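Local coordinates for haloacid dehalogenase-like hydrolase (Klebsiella pneumoniae subsp. pneumoniae, PDB 3PGV), which probably acts as a metal-dependent phosphatase of the Cof family within the haloacid dehalogenase-like superfamily, and holds a calcium ion in this structure, at residues I229-G234 with R277-L282; G247-N252 with L264-S269; Y21-S26 with N56-T61. One frame throughout, in Å; residues are numbered along the deposited sequence.

Contact 1: residues I229-G234 with R277-L282; sequences IAFGDG and RYLRKL. With CA (calcium ion), chain E.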
ATOM      1  N   ILE A 229     -13.818   4.446   7.469  1.00 43.58           N
ATOM      2  CA  ILE A 229     -14.314   3.562   6.424  1.00 41.06           C
ATOM      3  C   ILE A 229     -13.167   3.356   5.432  1.00 42.62           C
ATOM      4  O   ILE A 229     -12.514   4.333   5.044  1.00 41.88           O
ATOM      5  CB  ILE A 229     -15.616   4.094   5.743  1.00 44.50           C
ATOM      6  CG1 ILE A 229     -16.101   3.107   4.635  1.00 43.08           C
ATOM      7  CG2 ILE A 229     -15.424   5.531   5.193  1.00 44.89           C
ATOM      8  CD1 ILE A 229     -17.484   3.402   4.043  1.00 47.51           C
ATOM      9  N   ALA A 230     -12.838   2.085   5.113  1.00 37.54           N
ATOM     10  CA  ALA A 230     -11.705   1.792   4.238  1.00 34.92           C
ATOM     11  C   ALA A 230     -12.089   1.025   2.974  1.00 39.15           C
ATOM     12  O   ALA A 230     -13.041   0.237   2.982  1.00 40.98           O
ATOM     13  CB  ALA A 230     -10.637   1.041   4.999  1.00 34.61           C
ATOM     14  N   PHE A 231     -11.306   1.221   1.892  1.00 32.73           N
ATOM     15  CA  PHE A 231     -11.521   0.561   0.599  1.00 31.08           C
ATOM     16  C   PHE A 231     -10.194  -0.030   0.105  1.00 36.30           C
ATOM     17  O   PHE A 231      -9.154   0.633   0.193  1.00 35.53           O
ATOM     18  CB  PHE A 231     -12.077   1.566  -0.427  1.00 32.19           C
ATOM     19  CG  PHE A 231     -13.382   2.219  -0.026  1.00 34.47           C
ATOM     20  CD1 PHE A 231     -13.395   3.358   0.779  1.00 36.25           C
ATOM     21  CD2 PHE A 231     -14.594   1.743  -0.515  1.00 37.69           C
ATOM     22  CE1 PHE A 231     -14.607   3.967   1.147  1.00 38.54           C
ATOM     23  CE2 PHE A 231     -15.807   2.353  -0.146  1.00 41.48           C
ATOM     24  CZ  PHE A 231     -15.802   3.464   0.678  1.00 39.06           C
ATOM     25  N   GLY A 232     -10.237  -1.274  -0.395  1.00 33.44           N
ATOM     26  CA  GLY A 232      -9.046  -1.973  -0.895  1.00 31.76           C
ATOM     27  C   GLY A 232      -9.354  -3.163  -1.791  1.00 34.43           C
ATOM     28  O   GLY A 232     -10.502  -3.629  -1.853  1.00 36.72           O
ATOM     29  N   ASP A 233      -8.322  -3.697  -2.468  1.00 26.99           N
ATOM     30  CA  ASP A 233      -8.507  -4.822  -3.405  1.00 25.58           C
ATOM     31  C   ASP A 233      -7.405  -5.908  -3.292  1.00 27.84           C
ATOM     32  O   ASP A 233      -7.451  -6.907  -4.021  1.00 25.59           O
ATOM     33  CB  ASP A 233      -8.577  -4.302  -4.860  1.00 26.82           C
ATOM     34  CG  ASP A 233      -7.247  -3.829  -5.403  1.00 37.11           C
ATOM     35  OD1 ASP A 233      -6.460  -3.242  -4.624  1.00 41.22           O
ATOM     36  OD2 ASP A 233      -7.016  -3.987  -6.614  1.00 38.04           O
ATOM     37  N   GLY A 234      -6.403  -5.671  -2.441  1.00 24.15           N
ATOM     38  CA  GLY A 234      -5.276  -6.588  -2.313  1.00 23.90           C
ATOM     39  C   GLY A 234      -5.033  -7.104  -0.906  1.00 30.94           C
ATOM     40  O   GLY A 234      -5.611  -6.596   0.066  1.00 31.53           O
ATOM     41  N   ARG A 277     -18.635   6.758  -6.029  1.00 45.82           N
ATOM     42  CA  ARG A 277     -20.093   6.596  -6.145  1.00 47.09           C
ATOM     43  C   ARG A 277     -20.681   6.093  -4.842  1.00 51.36           C
ATOM     44  O   ARG A 277     -21.735   6.565  -4.417  1.00 53.11           O
ATOM     45  CB  ARG A 277     -20.455   5.658  -7.308  1.00 44.74           C
ATOM     46  CG  ARG A 277     -20.123   6.251  -8.653  1.00 53.10           C
ATOM     47  CD  ARG A 277     -20.513   5.365  -9.832  1.00 57.54           C
ATOM     48  NE  ARG A 277     -19.929   5.879 -11.077  1.00 58.74           N
ATOM     49  CZ  ARG A 277     -20.469   6.855 -11.805  1.00 69.35           C
ATOM     50  NH1 ARG A 277     -21.637   7.384 -11.456  1.00 53.75           N
ATOM     51  NH2 ARG A 277     -19.849   7.303 -12.889  1.00 53.86           N
ATOM     52  N   TYR A 278     -19.972   5.166  -4.176  1.00 46.65           N
ATOM     53  CA  TYR A 278     -20.377   4.627  -2.876  1.00 46.04           C
ATOM     54  C   TYR A 278     -20.363   5.744  -1.837  1.00 50.18           C
ATOM     55  O   TYR A 278     -21.292   5.856  -1.040  1.00 50.96           O
ATOM     56  CB  TYR A 278     -19.422   3.493  -2.453  1.00 44.47           C
ATOM     57  CG  TYR A 278     -19.852   2.756  -1.203  1.00 45.43           C
ATOM     58  CD1 TYR A 278     -19.510   3.230   0.062  1.00 47.57           C
ATOM     59  CD2 TYR A 278     -20.529   1.543  -1.283  1.00 45.75           C
ATOM     60  CE1 TYR A 278     -19.876   2.539   1.217  1.00 49.86           C
ATOM     61  CE2 TYR A 278     -20.886   0.834  -0.135  1.00 47.13           C
ATOM     62  CZ  TYR A 278     -20.550   1.330   1.114  1.00 54.97           C
ATOM     63  OH  TYR A 278     -20.889   0.631   2.246  1.00 55.07           O
ATOM     64  N   LEU A 279     -19.303   6.583  -1.863  1.00 45.56           N
ATOM     65  CA  LEU A 279     -19.138   7.702  -0.946  1.00 46.18           C
ATOM     66  C   LEU A 279     -20.231   8.757  -1.122  1.00 54.47           C
ATOM     67  O   LEU A 279     -20.780   9.234  -0.126  1.00 55.73           O
ATOM     68  CB  LEU A 279     -17.741   8.333  -1.106  1.00 44.89           C
ATOM     69  CG  LEU A 279     -16.552   7.463  -0.637  1.00 47.54           C
ATOM     70  CD1 LEU A 279     -15.233   8.084  -1.029  1.00 45.72           C
ATOM     71  CD2 LEU A 279     -16.597   7.228   0.870  1.00 50.85           C
ATOM     72  N   ARG A 280     -20.577   9.101  -2.393  1.00 52.27           N
ATOM     73  CA  ARG A 280     -21.652  10.072  -2.672  1.00 54.82           C
ATOM     74  C   ARG A 280     -22.994   9.548  -2.187  1.00 63.48           C
ATOM     75  O   ARG A 280     -23.787  10.311  -1.645  1.00 67.05           O
ATOM     76  CB  ARG A 280     -21.731  10.411  -4.173  1.00 51.97           C
ATOM     77  CG  ARG A 280     -20.545  11.196  -4.678  1.00 53.81           C
ATOM     78  CD  ARG A 280     -20.903  12.028  -5.876  1.00 47.77           C
ATOM     79  NE  ARG A 280     -19.710  12.571  -6.524  1.00 45.61           N
ATOM     80  CZ  ARG A 280     -19.744  13.453  -7.514  1.00 65.44           C
ATOM     81  NH1 ARG A 280     -20.904  13.942  -7.937  1.00 61.74           N
ATOM     82  NH2 ARG A 280     -18.618  13.882  -8.063  1.00 50.88           N
ATOM     83  N   LYS A 281     -23.240   8.232  -2.355  1.00 58.49           N
ATOM     84  CA  LYS A 281     -24.477   7.593  -1.909  1.00 59.43           C
ATOM     85  C   LYS A 281     -24.556   7.597  -0.375  1.00 63.19           C
ATOM     86  O   LYS A 281     -25.625   7.842   0.192  1.00 64.60           O
ATOM     87  CB  LYS A 281     -24.559   6.150  -2.457  1.00 60.36           C
ATOM     88  CG  LYS A 281     -25.908   5.484  -2.237  1.00 67.07           C
ATOM     89  CD  LYS A 281     -25.936   4.078  -2.795  1.00 70.99           C
ATOM     90  N   LEU A 282     -23.406   7.423   0.284  1.00 57.86           N
ATOM     91  CA  LEU A 282     -23.322   7.350   1.741  1.00 57.45           C
ATOM     92  C   LEU A 282     -23.367   8.740   2.419  1.00 62.22           C
ATOM     93  O   LEU A 282     -23.991   8.890   3.476  1.00 62.89           O
ATOM     94  CB  LEU A 282     -22.038   6.598   2.138  1.00 55.21           C
ATOM     95  CG  LEU A 282     -21.791   6.387   3.634  1.00 60.81           C
ATOM     96  CD1 LEU A 282     -22.876   5.517   4.256  1.00 62.95           C
ATOM     97  CD2 LEU A 282     -20.434   5.766   3.870  1.00 59.79           C
TER
HETATM   98 CA    CA E 267      -4.483  -2.205  -4.685  1.00 37.85          CA
HETATM   99  O   HOH W   1      -3.511  -3.023  -2.397  1.00 43.76           O

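Contact 2: residues G247-N252 with L264-S269; sequences GCIMAN and LEVIGS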
ATOM      1  N   GLY A 247     -15.128  -1.740   6.425  1.00 44.41           N
ATOM      2  CA  GLY A 247     -14.241  -2.136   5.336  1.00 42.57           C
ATOM      3  C   GLY A 247     -14.995  -2.595   4.100  1.00 44.72           C
ATOM      4  O   GLY A 247     -15.903  -3.421   4.200  1.00 44.04           O
ATOM      5  N   CYS A 248     -14.619  -2.057   2.914  1.00 41.09           N
ATOM      6  CA  CYS A 248     -15.231  -2.442   1.630  1.00 39.82           C
ATOM      7  C   CYS A 248     -14.207  -3.081   0.721  1.00 40.53           C
ATOM      8  O   CYS A 248     -13.148  -2.493   0.475  1.00 39.12           O
ATOM      9  CB  CYS A 248     -15.889  -1.243   0.960  1.00 40.74           C
ATOM     10  SG  CYS A 248     -17.303  -0.579   1.851  1.00 47.17           S
ATOM     11  N   ILE A 249     -14.538  -4.253   0.168  1.00 36.01           N
ATOM     12  CA  ILE A 249     -13.684  -4.960  -0.795  1.00 33.63           C
ATOM     13  C   ILE A 249     -14.174  -4.671  -2.226  1.00 37.65           C
ATOM     14  O   ILE A 249     -15.375  -4.746  -2.494  1.00 39.44           O
ATOM     15  CB  ILE A 249     -13.666  -6.499  -0.486  1.00 36.41           C
ATOM     16  CG1 ILE A 249     -13.057  -6.785   0.910  1.00 35.37           C
ATOM     17  CG2 ILE A 249     -12.933  -7.293  -1.594  1.00 34.83           C
ATOM     18  CD1 ILE A 249     -13.118  -8.289   1.338  1.00 40.09           C
HETATM   19  N   MSE A 250     -13.249  -4.303  -3.130  1.00 32.20           N
HETATM   20  CA  MSE A 250     -13.578  -4.026  -4.539  1.00 30.37           C
HETATM   21  C   MSE A 250     -14.041  -5.303  -5.229  1.00 34.12           C
HETATM   22  O   MSE A 250     -13.524  -6.382  -4.924  1.00 32.96           O
HETATM   23  CB  MSE A 250     -12.344  -3.467  -5.278  1.00 30.16           C
HETATM   24  CG  MSE A 250     -11.737  -2.237  -4.611  1.00 34.12           C
HETATM   25 SE   MSE A 250     -13.015  -0.813  -4.412  0.75 39.87          SE
HETATM   26  CE  MSE A 250     -13.386  -0.450  -6.261  1.00 36.34           C
ATOM     27  N   ALA A 251     -14.962  -5.186  -6.212  1.00 30.85           N
ATOM     28  CA  ALA A 251     -15.386  -6.354  -6.999  1.00 31.39           C
ATOM     29  C   ALA A 251     -14.184  -6.936  -7.760  1.00 35.58           C
ATOM     30  O   ALA A 251     -14.084  -8.159  -7.930  1.00 36.42           O
ATOM     31  CB  ALA A 251     -16.484  -5.962  -7.984  1.00 33.00           C
ATOM     32  N   ASN A 252     -13.241  -6.060  -8.162  1.00 29.56           N
ATOM     33  CA  ASN A 252     -12.054  -6.462  -8.910  1.00 28.09           C
ATOM     34  C   ASN A 252     -10.936  -6.981  -7.999  1.00 33.32           C
ATOM     35  O   ASN A 252      -9.837  -7.251  -8.475  1.00 33.64           O
ATOM     36  CB  ASN A 252     -11.558  -5.307  -9.750  1.00 27.82           C
ATOM     37  CG  ASN A 252     -11.344  -4.038  -8.957  1.00 45.78           C
ATOM     38  OD1 ASN A 252     -12.288  -3.321  -8.629  1.00 33.12           O
ATOM     39  ND2 ASN A 252     -10.095  -3.735  -8.638  1.00 33.25           N
ATOM     40  N   LEU A 264     -16.812  -9.000   5.071  1.00 43.47           N
ATOM     41  CA  LEU A 264     -16.741  -7.645   4.541  1.00 41.87           C
ATOM     42  C   LEU A 264     -17.582  -7.470   3.295  1.00 44.75           C
ATOM     43  O   LEU A 264     -17.654  -8.371   2.451  1.00 43.69           O
ATOM     44  CB  LEU A 264     -15.280  -7.234   4.271  1.00 39.41           C
ATOM     45  CG  LEU A 264     -14.358  -7.182   5.501  1.00 43.28           C
ATOM     46  CD1 LEU A 264     -12.971  -6.782   5.111  1.00 41.02           C
ATOM     47  CD2 LEU A 264     -14.899  -6.216   6.571  1.00 46.34           C
ATOM     48  N   GLU A 265     -18.193  -6.297   3.155  1.00 41.03           N
ATOM     49  CA  GLU A 265     -18.992  -5.964   1.991  1.00 41.01           C
ATOM     50  C   GLU A 265     -18.120  -5.878   0.749  1.00 45.52           C
ATOM     51  O   GLU A 265     -17.050  -5.248   0.776  1.00 44.80           O
ATOM     52  CB  GLU A 265     -19.725  -4.628   2.215  1.00 43.19           C
ATOM     53  CG  GLU A 265     -20.666  -4.243   1.082  1.00 46.12           C
ATOM     54  CD  GLU A 265     -21.273  -2.858   1.192  1.00 57.70           C
ATOM     55  OE1 GLU A 265     -20.880  -2.101   2.109  1.00 61.30           O
ATOM     56  OE2 GLU A 265     -22.119  -2.516   0.338  1.00 53.20           O
ATOM     57  N   VAL A 266     -18.566  -6.511  -0.340  1.00 43.05           N
ATOM     58  CA  VAL A 266     -17.905  -6.401  -1.630  1.00 40.97           C
ATOM     59  C   VAL A 266     -18.679  -5.386  -2.475  1.00 44.39           C
ATOM     60  O   VAL A 266     -19.876  -5.568  -2.710  1.00 44.56           O
ATOM     61  CB  VAL A 266     -17.764  -7.779  -2.356  1.00 43.18           C
ATOM     62  CG1 VAL A 266     -17.114  -7.608  -3.730  1.00 41.36           C
ATOM     63  CG2 VAL A 266     -16.970  -8.765  -1.508  1.00 42.25           C
ATOM     64  N   ILE A 267     -18.028  -4.271  -2.836  1.00 38.92           N
ATOM     65  CA  ILE A 267     -18.666  -3.248  -3.656  1.00 38.44           C
ATOM     66  C   ILE A 267     -18.304  -3.447  -5.127  1.00 44.13           C
ATOM     67  O   ILE A 267     -17.709  -4.475  -5.477  1.00 43.17           O
ATOM     68  CB  ILE A 267     -18.372  -1.804  -3.135  1.00 39.99           C
ATOM     69  CG1 ILE A 267     -16.875  -1.426  -3.303  1.00 38.42           C
ATOM     70  CG2 ILE A 267     -18.841  -1.647  -1.694  1.00 39.11           C
ATOM     71  CD1 ILE A 267     -16.587   0.094  -3.197  1.00 43.51           C
ATOM     72  N   GLY A 268     -18.693  -2.491  -5.980  1.00 42.04           N
ATOM     73  CA  GLY A 268     -18.451  -2.568  -7.421  1.00 41.70           C
ATOM     74  C   GLY A 268     -16.981  -2.500  -7.817  1.00 43.45           C
ATOM     75  O   GLY A 268     -16.093  -2.458  -6.957  1.00 43.08           O
ATOM     76  N   SER A 269     -16.720  -2.503  -9.120  1.00 37.37           N
ATOM     77  CA  SER A 269     -15.371  -2.450  -9.671  1.00 34.65           C
ATOM     78  C   SER A 269     -14.870  -1.008  -9.738  1.00 37.34           C
ATOM     79  O   SER A 269     -15.676  -0.082  -9.923  1.00 38.04           O
ATOM     80  CB  SER A 269     -15.365  -3.066 -11.075  1.00 35.74           C
ATOM     81  OG  SER A 269     -14.076  -3.050 -11.666  1.00 42.83           O
TER
HETATM   82  O   HOH W   2     -18.028  -4.508   5.248  1.00 34.44           O

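Contact 3: residues Y21-S26 with N56-T61; sequences YQVVAS and NFVFAT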
ATOM      1  N   TYR A  21     -18.848   8.287   9.267  1.00 60.31           N
ATOM      2  CA  TYR A  21     -17.395   8.091   9.342  1.00 56.92           C
ATOM      3  C   TYR A  21     -16.661   9.370   8.981  1.00 59.28           C
ATOM      4  O   TYR A  21     -16.832   9.890   7.882  1.00 60.49           O
ATOM      5  CB  TYR A  21     -16.943   6.920   8.439  1.00 55.26           C
ATOM      6  CG  TYR A  21     -17.568   5.592   8.815  1.00 56.69           C
ATOM      7  CD1 TYR A  21     -17.071   4.840   9.876  1.00 57.91           C
ATOM      8  CD2 TYR A  21     -18.638   5.074   8.093  1.00 58.34           C
ATOM      9  CE1 TYR A  21     -17.655   3.624  10.240  1.00 58.95           C
ATOM     10  CE2 TYR A  21     -19.226   3.854   8.440  1.00 59.91           C
ATOM     11  CZ  TYR A  21     -18.736   3.137   9.521  1.00 67.70           C
ATOM     12  OH  TYR A  21     -19.302   1.926   9.861  1.00 68.90           O
ATOM     13  N   GLN A  22     -15.905   9.918   9.927  1.00 53.91           N
ATOM     14  CA  GLN A  22     -15.179  11.174   9.729  1.00 52.82           C
ATOM     15  C   GLN A  22     -13.908  10.982   8.929  1.00 53.25           C
ATOM     16  O   GLN A  22     -13.360  11.957   8.407  1.00 51.53           O
ATOM     17  CB  GLN A  22     -14.870  11.854  11.078  1.00 54.51           C
ATOM     18  CG  GLN A  22     -16.064  12.576  11.680  1.00 69.12           C
ATOM     19  CD  GLN A  22     -16.576  13.668  10.773  1.00 85.49           C
ATOM     20  OE1 GLN A  22     -15.836  14.573  10.359  1.00 79.06           O
ATOM     21  NE2 GLN A  22     -17.852  13.598  10.432  1.00 79.81           N
ATOM     22  N   VAL A  23     -13.402   9.738   8.868  1.00 48.53           N
ATOM     23  CA  VAL A  23     -12.181   9.430   8.122  1.00 46.30           C
ATOM     24  C   VAL A  23     -12.472   8.420   7.017  1.00 47.70           C
ATOM     25  O   VAL A  23     -13.005   7.339   7.291  1.00 47.38           O
ATOM     26  CB  VAL A  23     -11.042   8.928   9.065  1.00 49.40           C
ATOM     27  CG1 VAL A  23      -9.764   8.622   8.275  1.00 46.86           C
ATOM     28  CG2 VAL A  23     -10.761   9.937  10.183  1.00 50.11           C
ATOM     29  N   VAL A  24     -12.129   8.771   5.766  1.00 42.02           N
ATOM     30  CA  VAL A  24     -12.237   7.860   4.643  1.00 39.98           C
ATOM     31  C   VAL A  24     -10.831   7.423   4.242  1.00 44.37           C
ATOM     32  O   VAL A  24      -9.992   8.272   3.922  1.00 45.60           O
ATOM     33  CB  VAL A  24     -13.009   8.482   3.437  1.00 43.82           C
ATOM     34  CG1 VAL A  24     -12.936   7.572   2.208  1.00 42.72           C
ATOM     35  CG2 VAL A  24     -14.455   8.772   3.801  1.00 44.99           C
ATOM     36  N   ALA A  25     -10.551   6.105   4.311  1.00 37.97           N
ATOM     37  CA  ALA A  25      -9.252   5.565   3.912  1.00 34.72           C
ATOM     38  C   ALA A  25      -9.400   4.776   2.638  1.00 38.02           C
ATOM     39  O   ALA A  25     -10.337   3.985   2.506  1.00 37.80           O
ATOM     40  CB  ALA A  25      -8.684   4.685   5.006  1.00 33.81           C
ATOM     41  N   SER A  26      -8.526   5.007   1.672  1.00 32.81           N
ATOM     42  CA  SER A  26      -8.636   4.280   0.434  1.00 32.12           C
ATOM     43  C   SER A  26      -7.307   3.905  -0.137  1.00 35.90           C
ATOM     44  O   SER A  26      -6.410   4.747  -0.245  1.00 35.83           O
ATOM     45  CB  SER A  26      -9.447   5.075  -0.591  1.00 35.24           C
ATOM     46  OG  SER A  26      -9.717   4.299  -1.752  1.00 39.95           O
ATOM     47  N   ASN A  56     -12.338  13.728   6.396  1.00 48.67           N
ATOM     48  CA  ASN A  56     -10.891  13.577   6.240  1.00 46.63           C
ATOM     49  C   ASN A  56     -10.573  12.407   5.351  1.00 49.38           C
ATOM     50  O   ASN A  56     -11.231  11.369   5.438  1.00 48.83           O
ATOM     51  CB  ASN A  56     -10.232  13.375   7.592  1.00 48.46           C
ATOM     52  CG  ASN A  56     -10.384  14.549   8.495  1.00 60.85           C
ATOM     53  OD1 ASN A  56      -9.638  15.519   8.402  1.00 53.38           O
ATOM     54  ND2 ASN A  56     -11.425  14.533   9.321  1.00 49.42           N
ATOM     55  N   PHE A  57      -9.541  12.544   4.515  1.00 45.53           N
ATOM     56  CA  PHE A  57      -9.139  11.477   3.613  1.00 43.13           C
ATOM     57  C   PHE A  57      -7.755  11.010   3.895  1.00 44.98           C
ATOM     58  O   PHE A  57      -6.866  11.818   4.177  1.00 44.87           O
ATOM     59  CB  PHE A  57      -9.269  11.914   2.153  1.00 45.15           C
ATOM     60  CG  PHE A  57     -10.687  11.930   1.646  1.00 48.30           C
ATOM     61  CD1 PHE A  57     -11.482  13.065   1.787  1.00 53.29           C
ATOM     62  CD2 PHE A  57     -11.241  10.806   1.043  1.00 50.38           C
ATOM     63  CE1 PHE A  57     -12.798  13.077   1.330  1.00 55.50           C
ATOM     64  CE2 PHE A  57     -12.559  10.819   0.586  1.00 54.91           C
ATOM     65  CZ  PHE A  57     -13.329  11.957   0.727  1.00 54.85           C
ATOM     66  N   VAL A  58      -7.561   9.694   3.857  1.00 39.50           N
ATOM     67  CA  VAL A  58      -6.253   9.076   4.049  1.00 36.81           C
ATOM     68  C   VAL A  58      -6.027   8.095   2.904  1.00 38.85           C
ATOM     69  O   VAL A  58      -6.854   7.216   2.678  1.00 38.96           O
ATOM     70  CB  VAL A  58      -6.135   8.381   5.439  1.00 38.21           C
ATOM     71  CG1 VAL A  58      -4.762   7.753   5.619  1.00 36.22           C
ATOM     72  CG2 VAL A  58      -6.432   9.364   6.569  1.00 39.09           C
ATOM     73  N   PHE A  59      -4.968   8.292   2.138  1.00 34.70           N
ATOM     74  CA  PHE A  59      -4.676   7.412   1.011  1.00 33.69           C
ATOM     75  C   PHE A  59      -3.529   6.472   1.343  1.00 38.72           C
ATOM     76  O   PHE A  59      -2.538   6.895   1.950  1.00 38.18           O
ATOM     77  CB  PHE A  59      -4.427   8.222  -0.266  1.00 35.26           C
ATOM     78  CG  PHE A  59      -5.598   9.118  -0.602  1.00 37.89           C
ATOM     79  CD1 PHE A  59      -6.804   8.578  -1.045  1.00 40.95           C
ATOM     80  CD2 PHE A  59      -5.540  10.486  -0.359  1.00 40.86           C
ATOM     81  CE1 PHE A  59      -7.921   9.394  -1.248  1.00 43.18           C
ATOM     82  CE2 PHE A  59      -6.650  11.307  -0.598  1.00 44.62           C
ATOM     83  CZ  PHE A  59      -7.828  10.760  -1.043  1.00 43.19           C
ATOM     84  N   ALA A  60      -3.741   5.163   1.116  1.00 35.53           N
ATOM     85  CA  ALA A  60      -2.792   4.131   1.533  1.00 34.32           C
ATOM     86  C   ALA A  60      -2.351   3.280   0.370  1.00 38.13           C
ATOM     87  O   ALA A  60      -3.167   2.604  -0.250  1.00 39.38           O
ATOM     88  CB  ALA A  60      -3.408   3.264   2.618  1.00 34.33           C
ATOM     89  N   THR A  61      -1.060   3.279   0.086  1.00 32.37           N
ATOM     90  CA  THR A  61      -0.545   2.540  -1.054  1.00 30.79           C
ATOM     91  C   THR A  61       0.714   1.759  -0.714  1.00 32.69           C
ATOM     92  O   THR A  61       1.402   2.073   0.269  1.00 31.45           O
ATOM     93  CB  THR A  61      -0.321   3.498  -2.242  1.00 34.21           C
ATOM     94  OG1 THR A  61       0.183   2.755  -3.367  1.00 29.19           O
ATOM     95  CG2 THR A  61       0.625   4.651  -1.896  1.00 28.74           C
TER

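Contact 1: residues I229-G234 with R277-L282
F231 keeps CG anti to its own carbonyl carbon (chi1 -59°), and Y278 swings CG anti to its backbone N (chi1 -173°). These torsions bring the two rings together between strand 228-232 and helix 274-283. The strand belongs to the Rossmann-like core sheet of the HAD fold, and the helix packs on one face of that sheet. Strand residues 229-232 and helix residues 277-282 run nearly antiparallel.

The rings form an offset edge-to-face pair. The edge of F231 is turned toward the face of Y278, with the ring planes at 78° and the centroids 5.7 Å apart. The touching atoms are F231 CZ and Y278 CD1, 3.8 Å apart, and Y278 CD1 lies near the plane of the F231 ring. L279 adds a methyl to the same end of that ring: its CD2 is 3.8 Å from F231 CE1. I229 has an extended side chain. Its CD1 meets Y278 CE1 at 3.8 Å and also faces L282 CD2, where the two side chains meet tip to tip.

The contacts between the two segments are all apolar. The hydroxyl of Y278 turns to another partner and is hydrogen-bonded to E265. C248 and I267 also touch both aromatic side chains, so the ring pair is part of a wider core. L279 reaches T46 and L50 of helix 41-51.

The strand also leads into the metal site. Just past its end, D233 binds calcium together with D27 and D29. D237 OD2 accepts hydrogen bonds from the backbone N of both D233 and G234, which helps to fix this turn. The carboxylate of D233 coordinates through one oxygen: OD1 is 2.2 Å from the calcium ion, while OD2 stands 3.6 Å from it.

Contact 2: residues G247-N252 with L264-S269
I249 and L264 cross at about a right angle, and I249 CD1 rests 3.8 Å from L264 CB. Both side chains also touch L241 of helix 238-243. C248 points to the other face of the sheet from I249, and its CB lies 4.0 Å from I267 CG2. M250 is a selenomethionine. Its chain bends at chi2 and chi3 (-57° and -63°), which folds its end back across I267 and sets SE 3.9 Å from I267 CD1.

The backbones run parallel. I249 is gripped twice: its N donates to E265 O at 2.8 Å, and its O accepts from I267 N at 2.7 Å. Water 2 bridges G247 O and E265 N where the strands are too far apart to bond directly. Farther on, A251 N donates to G268 O at 3.0 Å, from above the carbonyl plane. E265 OE1 forms a salt bridge with K246 NZ as well as bonding the Y278 hydroxyl, and N252 ND2 bonds G30 O.

Strand 246-249, helix 255-260 and short strand 265-266 form a beta-alpha-beta crossover, the unit that closes this edge of the Rossmann-like HAD core.

Contact 3: residues Y21-S26 with N56-T61
The side chains of F57 and V24 lie side by side and point the same way from neighbouring parallel strands. V24 CG1 comes 3.6 Å from F57 CE2, at an oblique angle to the ring. The F59 ring has S26 O at its edge, near the ring plane. Strands 23-27 and 56-60 are central in the Rossmann-like HAD sheet, and D27, next after S26, binds the calcium ion.

V24, F57, S26 and F59 share one face, which helices 41-51 and 28-32 help to cover. V23, N56, A25 and V58 point to the other face. There V23 CG1 meets V58 CG2 at 3.8 Å.

The backbone bonding is regular. V24 N donates to N56 O at 2.8 Å, and V58 N donates to V24 O at the same length. S26 N then bonds V58 O at 2.9 Å. At the far end A60 N bonds S26 O at 3.0 Å.

N56 bonds Q22 O through its backbone N, and weakly through ND2. Its CG sits beside its own backbone N (chi1 -64°), which brings the amide to the same acceptor. The main bond is N56 N to Q22 O at 2.9 Å; the weak one, from N56 ND2 to Q22 O, is 3.3 Å.

In the fold
The three contacts follow one sheet from its middle to its edge. Contact 3 joins two buried central strands by regular backbone bonds. Contact 2 joins the last two strands at the edge; it is only partly buried, and a water fills in for a direct bond. Contact 1 differs from both, since it packs a helix on the sheet through apolar side chains. It is mainly buried, with L282 exposed at its margin. Strand 228-232 lies between the others: A25 bonds I229 and F231 on one flank, and A230 O probably accepts from C248 N on the other. Contacts 1 and 2 meet through Y278, which packs on I267 and bonds E265. Contacts 2 and 3 do not touch.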